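Local atomic coordinates of glycoside hydrolase (Streptococcus pneumoniae serotype 4, PDB entry 6ORH), a protein that probably hydrolyses alpha-L-fucosidic linkages as a glycoside hydrolase family 29 alpha-L-fucosidase, acting on fucosylated host glycans. Residues V398-W404 against V424-R430. The protein carries 2 engineered substitutions. Residues are numbered along the deposited sequence; the frame is centred on the assembly and turned at random.
Sequences VEVDGVW and VEAQKIR. With NDG (2-acetamido-2-deoxy-alpha-D-glucopyranose), chain D.
In the F5/8 type C (galactose-binding-like) beta-sandwich, the hairpin of strands 391-400 and 403-410, closed by a type I' turn from V400 to V403, packs through V398, E399, V400 and W404 against residues 424-430, where the chain turns a corner at Q427 between the two sheets. On the side facing the second subunit, R430, extended from CG to NE, runs across the indole of W404: CD lies 3.5 Å from the six-membered ring centroid, 4° off its normal (CH-pi), and CZ 3.6 Å from the five-membered one (cation-pi), the planes 10° apart. E399 CB lies over the rim of the opposite face. R430 NE pairs with E367 and NH1 with E176 of the second subunit, which probably hold the group flat on the ring. V403 and W404 line a glycan pocket with Q405; the sugar's C1 is 3.6 Å from W404 O, and Q215 of the second subunit also hydrogen-bonds it. V398 and I429 form an antiparallel non-hydrogen-bonded pair, and E399 N to K428 O (3.1 Å, 169° at the hydrogen) is nearly straight. Between the sheets, V398 CG2 meets V424 CG2 tip to tip at 4.1 Å, and V400 CG2 touches the same methyl. E399 O accepts from two waters: one takes the N-H of Q427, the other donates to E425 O at 2.9 Å.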
loop_
_atom_site.group_PDB
_atom_site.type_symbol
_atom_site.label_atom_id
_atom_site.label_comp_id
_atom_site.label_asym_id
_atom_site.label_seq_id
_atom_site.Cartn_x
_atom_site.Cartn_y
_atom_site.Cartn_z
ATOM N N VAL A 398 11.618 -17.205 -0.784
ATOM C CA VAL A 398 13.029 -17.463 -1.039
ATOM C C VAL A 398 13.526 -18.461 0.003
ATOM O O VAL A 398 13.076 -18.426 1.143
ATOM C CB VAL A 398 13.850 -16.164 -1.046
ATOM C CG1 VAL A 398 13.491 -15.297 -2.257
ATOM C CG2 VAL A 398 13.679 -15.365 0.235
ATOM N N GLU A 399 14.398 -19.379 -0.417
ATOM C CA GLU A 399 14.918 -20.357 0.533
ATOM C C GLU A 399 16.144 -19.780 1.241
ATOM O O GLU A 399 17.099 -19.370 0.586
ATOM C CB GLU A 399 15.250 -21.666 -0.177
ATOM C CG GLU A 399 15.554 -22.793 0.817
ATOM C CD GLU A 399 15.843 -24.131 0.148
ATOM O OE1 GLU A 399 16.463 -24.124 -0.927
ATOM O OE2 GLU A 399 15.404 -25.176 0.689
ATOM N N VAL A 400 16.090 -19.770 2.580
ATOM C CA VAL A 400 17.135 -19.197 3.409
ATOM C C VAL A 400 17.478 -20.241 4.458
ATOM O O VAL A 400 16.654 -20.563 5.326
ATOM C CB VAL A 400 16.711 -17.858 4.043
ATOM C CG1 VAL A 400 17.794 -17.308 4.963
ATOM C CG2 VAL A 400 16.333 -16.831 2.985
ATOM N N ASP A 401 18.689 -20.800 4.326
ATOM C CA ASP A 401 19.171 -21.790 5.274
ATOM C C ASP A 401 18.192 -22.957 5.365
ATOM O O ASP A 401 17.907 -23.452 6.456
ATOM C CB ASP A 401 19.410 -21.149 6.643
ATOM C CG ASP A 401 20.783 -20.527 6.745
ATOM O OD1 ASP A 401 21.755 -21.305 6.821
ATOM O OD2 ASP A 401 20.870 -19.278 6.714
ATOM N N GLY A 402 17.650 -23.379 4.222
ATOM C CA GLY A 402 16.784 -24.541 4.190
ATOM C C GLY A 402 15.337 -24.279 4.628
ATOM O O GLY A 402 14.529 -25.206 4.659
ATOM N N VAL A 403 14.976 -23.016 4.887
ATOM C CA VAL A 403 13.576 -22.733 5.199
ATOM C C VAL A 403 13.036 -21.780 4.129
ATOM O O VAL A 403 13.670 -20.780 3.853
ATOM C CB VAL A 403 13.402 -22.099 6.596
ATOM C CG1 VAL A 403 11.937 -21.767 6.896
ATOM C CG2 VAL A 403 13.995 -22.969 7.706
ATOM N N TRP A 404 11.861 -22.100 3.591
ATOM C CA TRP A 404 11.224 -21.220 2.616
ATOM C C TRP A 404 10.568 -20.063 3.358
ATOM O O TRP A 404 9.649 -20.279 4.144
ATOM C CB TRP A 404 10.215 -22.016 1.792
ATOM C CG TRP A 404 10.898 -22.859 0.753
ATOM C CD1 TRP A 404 11.167 -24.198 0.837
ATOM C CD2 TRP A 404 11.437 -22.422 -0.508
ATOM N NE1 TRP A 404 11.810 -24.627 -0.296
ATOM C CE2 TRP A 404 12.008 -23.552 -1.130
ATOM C CE3 TRP A 404 11.514 -21.183 -1.173
ATOM C CZ2 TRP A 404 12.616 -23.485 -2.386
ATOM C CZ3 TRP A 404 12.130 -21.117 -2.402
ATOM C CH2 TRP A 404 12.651 -22.262 -3.016
ATOM N N VAL A 424 18.108 -9.913 0.181
ATOM C CA VAL A 424 18.317 -11.312 0.534
ATOM C C VAL A 424 19.376 -11.890 -0.400
ATOM O O VAL A 424 19.483 -11.496 -1.560
ATOM C CB VAL A 424 16.999 -12.119 0.520
ATOM C CG1 VAL A 424 16.377 -12.229 -0.864
ATOM C CG2 VAL A 424 17.191 -13.512 1.092
ATOM N N GLU A 425 20.194 -12.812 0.137
ATOM C CA GLU A 425 21.093 -13.609 -0.683
ATOM C C GLU A 425 20.513 -15.017 -0.776
ATOM O O GLU A 425 20.316 -15.673 0.254
ATOM C CB GLU A 425 22.509 -13.628 -0.093
ATOM C CG GLU A 425 23.514 -14.357 -0.975
ATOM C CD GLU A 425 24.946 -14.379 -0.445
ATOM O OE1 GLU A 425 25.121 -14.751 0.722
ATOM O OE2 GLU A 425 25.867 -13.993 -1.187
ATOM N N ALA A 426 20.195 -15.452 -2.006
ATOM C CA ALA A 426 19.477 -16.701 -2.198
ATOM C C ALA A 426 19.725 -17.245 -3.597
ATOM O O ALA A 426 20.090 -16.510 -4.517
ATOM C CB ALA A 426 17.998 -16.520 -1.917
ATOM N N GLN A 427 19.524 -18.553 -3.731
ATOM C CA GLN A 427 19.715 -19.237 -4.987
ATOM C C GLN A 427 18.379 -19.769 -5.505
ATOM O O GLN A 427 18.233 -19.971 -6.711
ATOM C CB GLN A 427 20.704 -20.386 -4.783
ATOM C CG GLN A 427 20.933 -21.198 -6.045
ATOM C CD GLN A 427 22.152 -22.082 -5.920
ATOM O OE1 GLN A 427 23.077 -21.790 -5.156
ATOM N NE2 GLN A 427 22.122 -23.177 -6.655
ATOM N N LYS A 428 17.442 -20.064 -4.580
ATOM C CA LYS A 428 16.163 -20.627 -4.976
ATOM C C LYS A 428 15.013 -19.706 -4.569
ATOM O O LYS A 428 14.963 -19.213 -3.444
ATOM C CB LYS A 428 15.989 -22.040 -4.424
ATOM C CG LYS A 428 17.070 -23.007 -4.911
ATOM C CD LYS A 428 16.851 -24.430 -4.488
ATOM C CE LYS A 428 17.983 -25.343 -4.917
ATOM N NZ LYS A 428 17.649 -26.760 -4.624
ATOM N N ILE A 429 14.103 -19.494 -5.527
ATOM C CA ILE A 429 12.956 -18.606 -5.358
ATOM C C ILE A 429 11.709 -19.339 -5.832
ATOM O O ILE A 429 11.768 -20.066 -6.821
ATOM C CB ILE A 429 13.178 -17.304 -6.173
ATOM C CG1 ILE A 429 14.459 -16.553 -5.773
ATOM C CG2 ILE A 429 11.957 -16.397 -6.097
ATOM C CD1 ILE A 429 15.691 -16.986 -6.572
ATOM N N ARG A 430 10.556 -19.125 -5.163
ATOM C CA ARG A 430 9.297 -19.658 -5.664
ATOM C C ARG A 430 8.345 -18.500 -5.936
ATOM O O ARG A 430 8.243 -17.578 -5.118
ATOM C CB ARG A 430 8.616 -20.600 -4.665
ATOM C CG ARG A 430 9.283 -21.974 -4.612
ATOM C CD ARG A 430 8.955 -22.776 -3.369
ATOM N NE ARG A 430 9.596 -24.090 -3.538
ATOM C CZ ARG A 430 9.523 -25.092 -2.655
ATOM N NH1 ARG A 430 8.807 -24.973 -1.545
ATOM N NH2 ARG A 430 10.150 -26.230 -2.907
HETATM C C1 NDG D . 8.063 -19.575 7.331
HETATM C C2 NDG D . 8.087 -18.891 8.686
HETATM C C3 NDG D . 6.834 -19.283 9.476
HETATM C C4 NDG D . 5.586 -18.950 8.645
HETATM C C5 NDG D . 5.651 -19.395 7.175
HETATM C C6 NDG D . 4.616 -18.671 6.326
HETATM C C7 NDG D . 10.388 -18.538 9.408
HETATM C C8 NDG D . 11.606 -19.174 10.016
HETATM O O5 NDG D . 6.926 -19.061 6.556
HETATM O O3 NDG D . 6.875 -18.468 10.669
HETATM O O4 NDG D . 4.476 -19.652 9.219
HETATM O O6 NDG D . 4.538 -19.397 5.101
HETATM O O7 NDG D . 10.401 -17.383 9.011
HETATM N N2 NDG D . 9.292 -19.328 9.356
HETATM O O1 NDG D . 8.070 -21.004 7.460
HETATM O O HOH W 1 18.297 -20.251 -1.740
HETATM O O HOH W 2 19.703 -18.397 0.855
#